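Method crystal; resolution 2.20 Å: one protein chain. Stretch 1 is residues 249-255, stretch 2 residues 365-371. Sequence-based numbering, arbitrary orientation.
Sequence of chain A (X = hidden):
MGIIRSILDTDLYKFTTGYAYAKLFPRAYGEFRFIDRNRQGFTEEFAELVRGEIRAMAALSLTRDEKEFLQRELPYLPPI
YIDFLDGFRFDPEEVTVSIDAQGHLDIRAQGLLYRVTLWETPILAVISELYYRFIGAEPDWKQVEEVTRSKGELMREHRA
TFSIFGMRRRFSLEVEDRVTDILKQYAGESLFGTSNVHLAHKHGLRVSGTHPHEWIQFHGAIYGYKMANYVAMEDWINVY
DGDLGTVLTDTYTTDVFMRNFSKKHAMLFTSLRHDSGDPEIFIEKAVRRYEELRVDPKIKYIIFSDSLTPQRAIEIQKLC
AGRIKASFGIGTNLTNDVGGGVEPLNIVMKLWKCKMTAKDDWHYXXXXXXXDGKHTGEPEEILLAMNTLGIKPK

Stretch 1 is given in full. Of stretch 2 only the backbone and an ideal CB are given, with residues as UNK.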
ATOM      1  N   THR A 249      10.655  -1.737   6.739  1.00 21.09           N
ATOM      2  CA  THR A 249      11.612  -2.568   7.456  1.00 19.80           C
ATOM      3  C   THR A 249      11.113  -3.885   8.041  1.00 19.08           C
ATOM      4  O   THR A 249      11.919  -4.745   8.376  1.00 19.66           O
ATOM      5  CB  THR A 249      12.232  -1.776   8.627  1.00 20.93           C
ATOM      6  OG1 THR A 249      11.233  -1.566   9.636  1.00 21.94           O
ATOM      7  CG2 THR A 249      12.735  -0.418   8.151  1.00 21.69           C
ATOM      8  N   ASP A 250       9.802  -4.067   8.143  1.00 18.63           N
ATOM      9  CA  ASP A 250       9.265  -5.277   8.775  1.00 18.63           C
ATOM     10  C   ASP A 250       8.971  -6.512   7.919  1.00 17.30           C
ATOM     11  O   ASP A 250       8.513  -7.523   8.461  1.00 17.54           O
ATOM     12  CB  ASP A 250       7.999  -4.907   9.557  1.00 19.18           C
ATOM     13  CG  ASP A 250       6.830  -4.555   8.646  1.00 22.58           C
ATOM     14  OD1 ASP A 250       7.075  -4.086   7.516  1.00 23.35           O
ATOM     15  OD2 ASP A 250       5.662  -4.735   9.055  1.00 24.62           O
ATOM     16  N   THR A 251       9.233  -6.447   6.615  1.00 15.60           N
ATOM     17  CA  THR A 251       8.955  -7.581   5.737  1.00 16.38           C
ATOM     18  C   THR A 251       9.442  -8.892   6.334  1.00 15.94           C
ATOM     19  O   THR A 251       8.694  -9.859   6.410  1.00 16.84           O
ATOM     20  CB  THR A 251       9.602  -7.404   4.359  1.00 17.30           C
ATOM     21  OG1 THR A 251       9.312  -6.092   3.867  1.00 18.29           O
ATOM     22  CG2 THR A 251       9.049  -8.448   3.374  1.00 16.86           C
ATOM     23  N   TYR A 252      10.697  -8.926   6.757  1.00 15.85           N
ATOM     24  CA  TYR A 252      11.233 -10.139   7.360  1.00 17.76           C
ATOM     25  C   TYR A 252      11.665  -9.819   8.774  1.00 17.03           C
ATOM     26  O   TYR A 252      12.676 -10.331   9.245  1.00 17.27           O
ATOM     27  CB  TYR A 252      12.425 -10.669   6.549  1.00 15.49           C
ATOM     28  CG  TYR A 252      12.049 -11.009   5.129  1.00 15.83           C
ATOM     29  CD1 TYR A 252      11.097 -11.992   4.857  1.00 15.40           C
ATOM     30  CD2 TYR A 252      12.594 -10.305   4.062  1.00 14.99           C
ATOM     31  CE1 TYR A 252      10.693 -12.258   3.559  1.00 16.02           C
ATOM     32  CE2 TYR A 252      12.201 -10.563   2.756  1.00 15.07           C
ATOM     33  CZ  TYR A 252      11.246 -11.541   2.512  1.00 16.38           C
ATOM     34  OH  TYR A 252      10.833 -11.792   1.227  1.00 18.34           O
ATOM     35  N   THR A 253      10.887  -8.963   9.435  1.00 16.76           N
ATOM     36  CA  THR A 253      11.181  -8.552  10.799  1.00 17.20           C
ATOM     37  C   THR A 253      12.134  -7.363  10.790  1.00 18.39           C
ATOM     38  O   THR A 253      13.131  -7.357  10.066  1.00 16.93           O
ATOM     39  CB  THR A 253      11.805  -9.726  11.589  1.00 19.42           C
ATOM     40  OG1 THR A 253      10.771 -10.430  12.297  1.00 23.89           O
ATOM     41  CG2 THR A 253      12.875  -9.252  12.506  1.00 16.49           C
ATOM     42  N   THR A 254      11.817  -6.352  11.591  1.00 17.99           N
ATOM     43  CA  THR A 254      12.644  -5.161  11.678  1.00 18.73           C
ATOM     44  C   THR A 254      14.022  -5.434  12.287  1.00 19.26           C
ATOM     45  O   THR A 254      14.992  -4.757  11.942  1.00 18.59           O
ATOM     46  CB  THR A 254      11.926  -4.043  12.477  1.00 20.29           C
ATOM     47  OG1 THR A 254      10.825  -3.549  11.706  1.00 21.61           O
ATOM     48  CG2 THR A 254      12.873  -2.881  12.760  1.00 21.96           C
ATOM     49  N   ASP A 255      14.124  -6.421  13.174  1.00 19.07           N
ATOM     50  CA  ASP A 255      15.424  -6.743  13.763  1.00 20.89           C
ATOM     51  C   ASP A 255      16.387  -7.228  12.679  1.00 20.60           C
ATOM     52  O   ASP A 255      17.572  -6.888  12.697  1.00 17.65           O
ATOM     53  CB  ASP A 255      15.297  -7.816  14.857  1.00 25.81           C
ATOM     54  CG  ASP A 255      14.636  -7.282  16.130  1.00 30.92           C
ATOM     55  OD1 ASP A 255      14.587  -6.043  16.307  1.00 31.01           O
ATOM     56  OD2 ASP A 255      14.181  -8.099  16.959  1.00 33.83           O
ATOM     57  N   UNK A 365       6.076 -16.440  -1.763  1.00 22.53           N
ATOM     58  CA  UNK A 365       6.464 -15.211  -1.082  1.00 24.06           C
ATOM     59  C   UNK A 365       5.906 -15.241   0.333  1.00 24.27           C
ATOM     60  O   UNK A 365       4.812 -15.750   0.566  1.00 24.83           O
ATOM     61  CB  UNK A 365       5.970 -13.977  -1.840  1.00 24.06           C
ATOM     62  N   UNK A 366       6.656 -14.703   1.285  1.00 24.18           N
ATOM     63  CA  UNK A 366       6.187 -14.664   2.655  1.00 25.27           C
ATOM     64  C   UNK A 366       6.448 -13.292   3.247  1.00 26.78           C
ATOM     65  O   UNK A 366       7.207 -12.495   2.697  1.00 26.72           O
ATOM     66  CB  UNK A 366       6.861 -15.753   3.493  1.00 25.27           C
ATOM     67  N   UNK A 367       5.794 -13.022   4.369  1.00 29.28           N
ATOM     68  CA  UNK A 367       5.945 -11.763   5.085  1.00 31.60           C
ATOM     69  C   UNK A 367       5.878 -12.113   6.562  1.00 30.51           C
ATOM     70  O   UNK A 367       4.991 -12.851   6.979  1.00 31.33           O
ATOM     71  CB  UNK A 367       4.878 -10.740   4.690  1.00 31.60           C
ATOM     72  N   UNK A 368       6.810 -11.589   7.350  1.00 29.66           N
ATOM     73  CA  UNK A 368       6.842 -11.898   8.771  1.00 29.43           C
ATOM     74  C   UNK A 368       6.262 -10.839   9.715  1.00 31.03           C
ATOM     75  O   UNK A 368       5.607 -11.184  10.700  1.00 33.35           O
ATOM     76  CB  UNK A 368       8.295 -12.162   9.173  1.00 29.43           C
ATOM     77  N   UNK A 369       6.495  -9.563   9.422  1.00 29.88           N
ATOM     78  CA  UNK A 369       6.008  -8.460  10.264  1.00 30.74           C
ATOM     79  C   UNK A 369       6.679  -8.439  11.640  1.00 30.53           C
ATOM     80  O   UNK A 369       7.397  -9.368  12.004  1.00 30.11           O
ATOM     81  CB  UNK A 369       4.491  -8.565  10.436  1.00 30.74           C
ATOM     82  N   UNK A 370       6.439  -7.375  12.402  1.00 30.07           N
ATOM     83  CA  UNK A 370       7.022  -7.241  13.730  1.00 30.56           C
ATOM     84  C   UNK A 370       6.126  -7.755  14.850  1.00 32.10           C
ATOM     85  O   UNK A 370       6.413  -7.551  16.025  1.00 31.91           O
ATOM     86  CB  UNK A 370       7.362  -5.772  13.991  1.00 30.56           C
ATOM     87  N   UNK A 371       5.028  -8.406  14.494  1.00 34.77           N
ATOM     88  CA  UNK A 371       4.145  -8.949  15.513  1.00 36.46           C
ATOM     89  C   UNK A 371       4.371 -10.452  15.570  1.00 38.75           C
ATOM     90  O   UNK A 371       4.157 -11.157  14.582  1.00 38.45           O
ATOM     91  CB  UNK A 371       2.680  -8.616  15.223  1.00 36.46           C
TER

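Position 365 has nothing of stretch 1 within 5.5 Å of its ideal CB, and its extended backbone (phi/psi -106/144) sets no strict demand, so many side chains would fit. The deposited residue is Cys365, which makes no contact here.

At 366 the backbone is again extended and CA-to-CB points sideways, with the ideal CB 5.2 Å from Tyr252 CE1. An aromatic edge at that distance suits a medium-sized apolar side chain, branched or not. Val366 supplies one, its CG2 lying 3.9 Å from Tyr252 CE1. Its backbone is tied to the same tyrosine through a water, which accepts hydrogen bonds from both Val366 N (3.0 Å) and Tyr252 OH (2.6 Å).

Position 367 also directs its CB sideways, 4.3 Å from Thr251 O, while its CA makes a CA-H...O contact with that oxygen at 3.6 Å. The nearby carboxylate of Asp250 could favour a long polar or basic chain, but small residues would fit as well. The residue is Lys367, fully extended with all four chi angles t; its CE comes only to 4.5 Å from Asp250 OD2, so the approach is loose.

Position 368 points toward stretch 1. Its ideal CB is 3.6 Å from Thr251 O and 4.0 Å from Tyr252 CA, beside the turn from Asp250 to Thr253, and its amide donates a nearly straight hydrogen bond from N to Thr251 O (2.7 Å, 176°). A side chain reaching along the Tyr252 backbone would do well, with leucine, isoleucine or methionine all plausible. Leu368 (chi1 m, chi2 t) places CD1 3.9 Å from Tyr252 CA, and its CG lies at the edge of the tyrosine ring.

At 369 phi is positive (67°), which favours glycine but does not exclude others, and CB points away from stretch 1. The backbone N gives a weak hydrogen bond to Asp250 O (3.0 Å, 123°), an oxygen that also accepts the turn's own bond from Thr253 N. A small or polar residue is therefore reasonable; it is Ser369, whose OG accepts a hydrogen bond from the N of residue 371 at 3.0 Å.

Position 370 points sideways, its ideal CB 4.7 Å from Thr254 OG1, where the helix beginning at Thr254 offers a free amide and a hydroxyl. An acceptor on a short arm is called for: aspartate or asparagine, perhaps glutamate. Asp370 answers with both carboxylate oxygens, Thr254 N donating to Asp370 OD1 (2.7 Å) and Thr254 OG1 to Asp370 OD2 (2.5 Å).

Position 371 is out of reach and unconstrained by stretch 1; it is Val371.

Stretch 2, residues 365-371: CVKLSDV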
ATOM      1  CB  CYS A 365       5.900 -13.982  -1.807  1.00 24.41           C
ATOM      2  SG  CYS A 365       6.472 -13.744  -3.512  1.00 28.57           S
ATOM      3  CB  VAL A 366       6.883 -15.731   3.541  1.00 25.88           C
ATOM      4  CG1 VAL A 366       6.692 -17.112   2.948  1.00 27.41           C
ATOM      5  CG2 VAL A 366       8.351 -15.421   3.682  1.00 24.77           C
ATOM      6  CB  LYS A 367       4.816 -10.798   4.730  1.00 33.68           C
ATOM      7  CG  LYS A 367       4.872  -9.508   5.525  1.00 35.85           C
ATOM      8  CD  LYS A 367       3.672  -8.638   5.244  1.00 37.80           C
ATOM      9  CE  LYS A 367       3.562  -7.531   6.279  1.00 39.23           C
ATOM     10  NZ  LYS A 367       2.302  -6.757   6.096  1.00 41.30           N
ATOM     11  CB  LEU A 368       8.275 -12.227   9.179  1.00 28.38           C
ATOM     12  CG  LEU A 368       8.953 -13.352   8.379  1.00 27.87           C
ATOM     13  CD1 LEU A 368      10.346 -13.605   8.943  1.00 26.55           C
ATOM     14  CD2 LEU A 368       8.115 -14.625   8.443  1.00 27.26           C
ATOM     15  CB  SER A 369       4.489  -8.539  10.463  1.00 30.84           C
ATOM     16  OG  SER A 369       4.165  -9.184  11.687  1.00 31.01           O
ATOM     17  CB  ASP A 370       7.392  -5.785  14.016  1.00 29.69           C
ATOM     18  CG  ASP A 370       8.616  -5.332  13.240  1.00 29.57           C
ATOM     19  OD1 ASP A 370       9.537  -6.153  13.053  1.00 27.28           O
ATOM     20  OD2 ASP A 370       8.663  -4.155  12.830  1.00 28.49           O
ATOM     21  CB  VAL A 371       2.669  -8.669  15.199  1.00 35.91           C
ATOM     22  CG1 VAL A 371       1.787  -9.314  16.263  1.00 36.15           C
ATOM     23  CG2 VAL A 371       2.423  -7.169  15.156  1.00 35.05           C
TER
HETATM   24  O   HOH W   1       9.139 -13.485   0.233  1.00 19.29           O
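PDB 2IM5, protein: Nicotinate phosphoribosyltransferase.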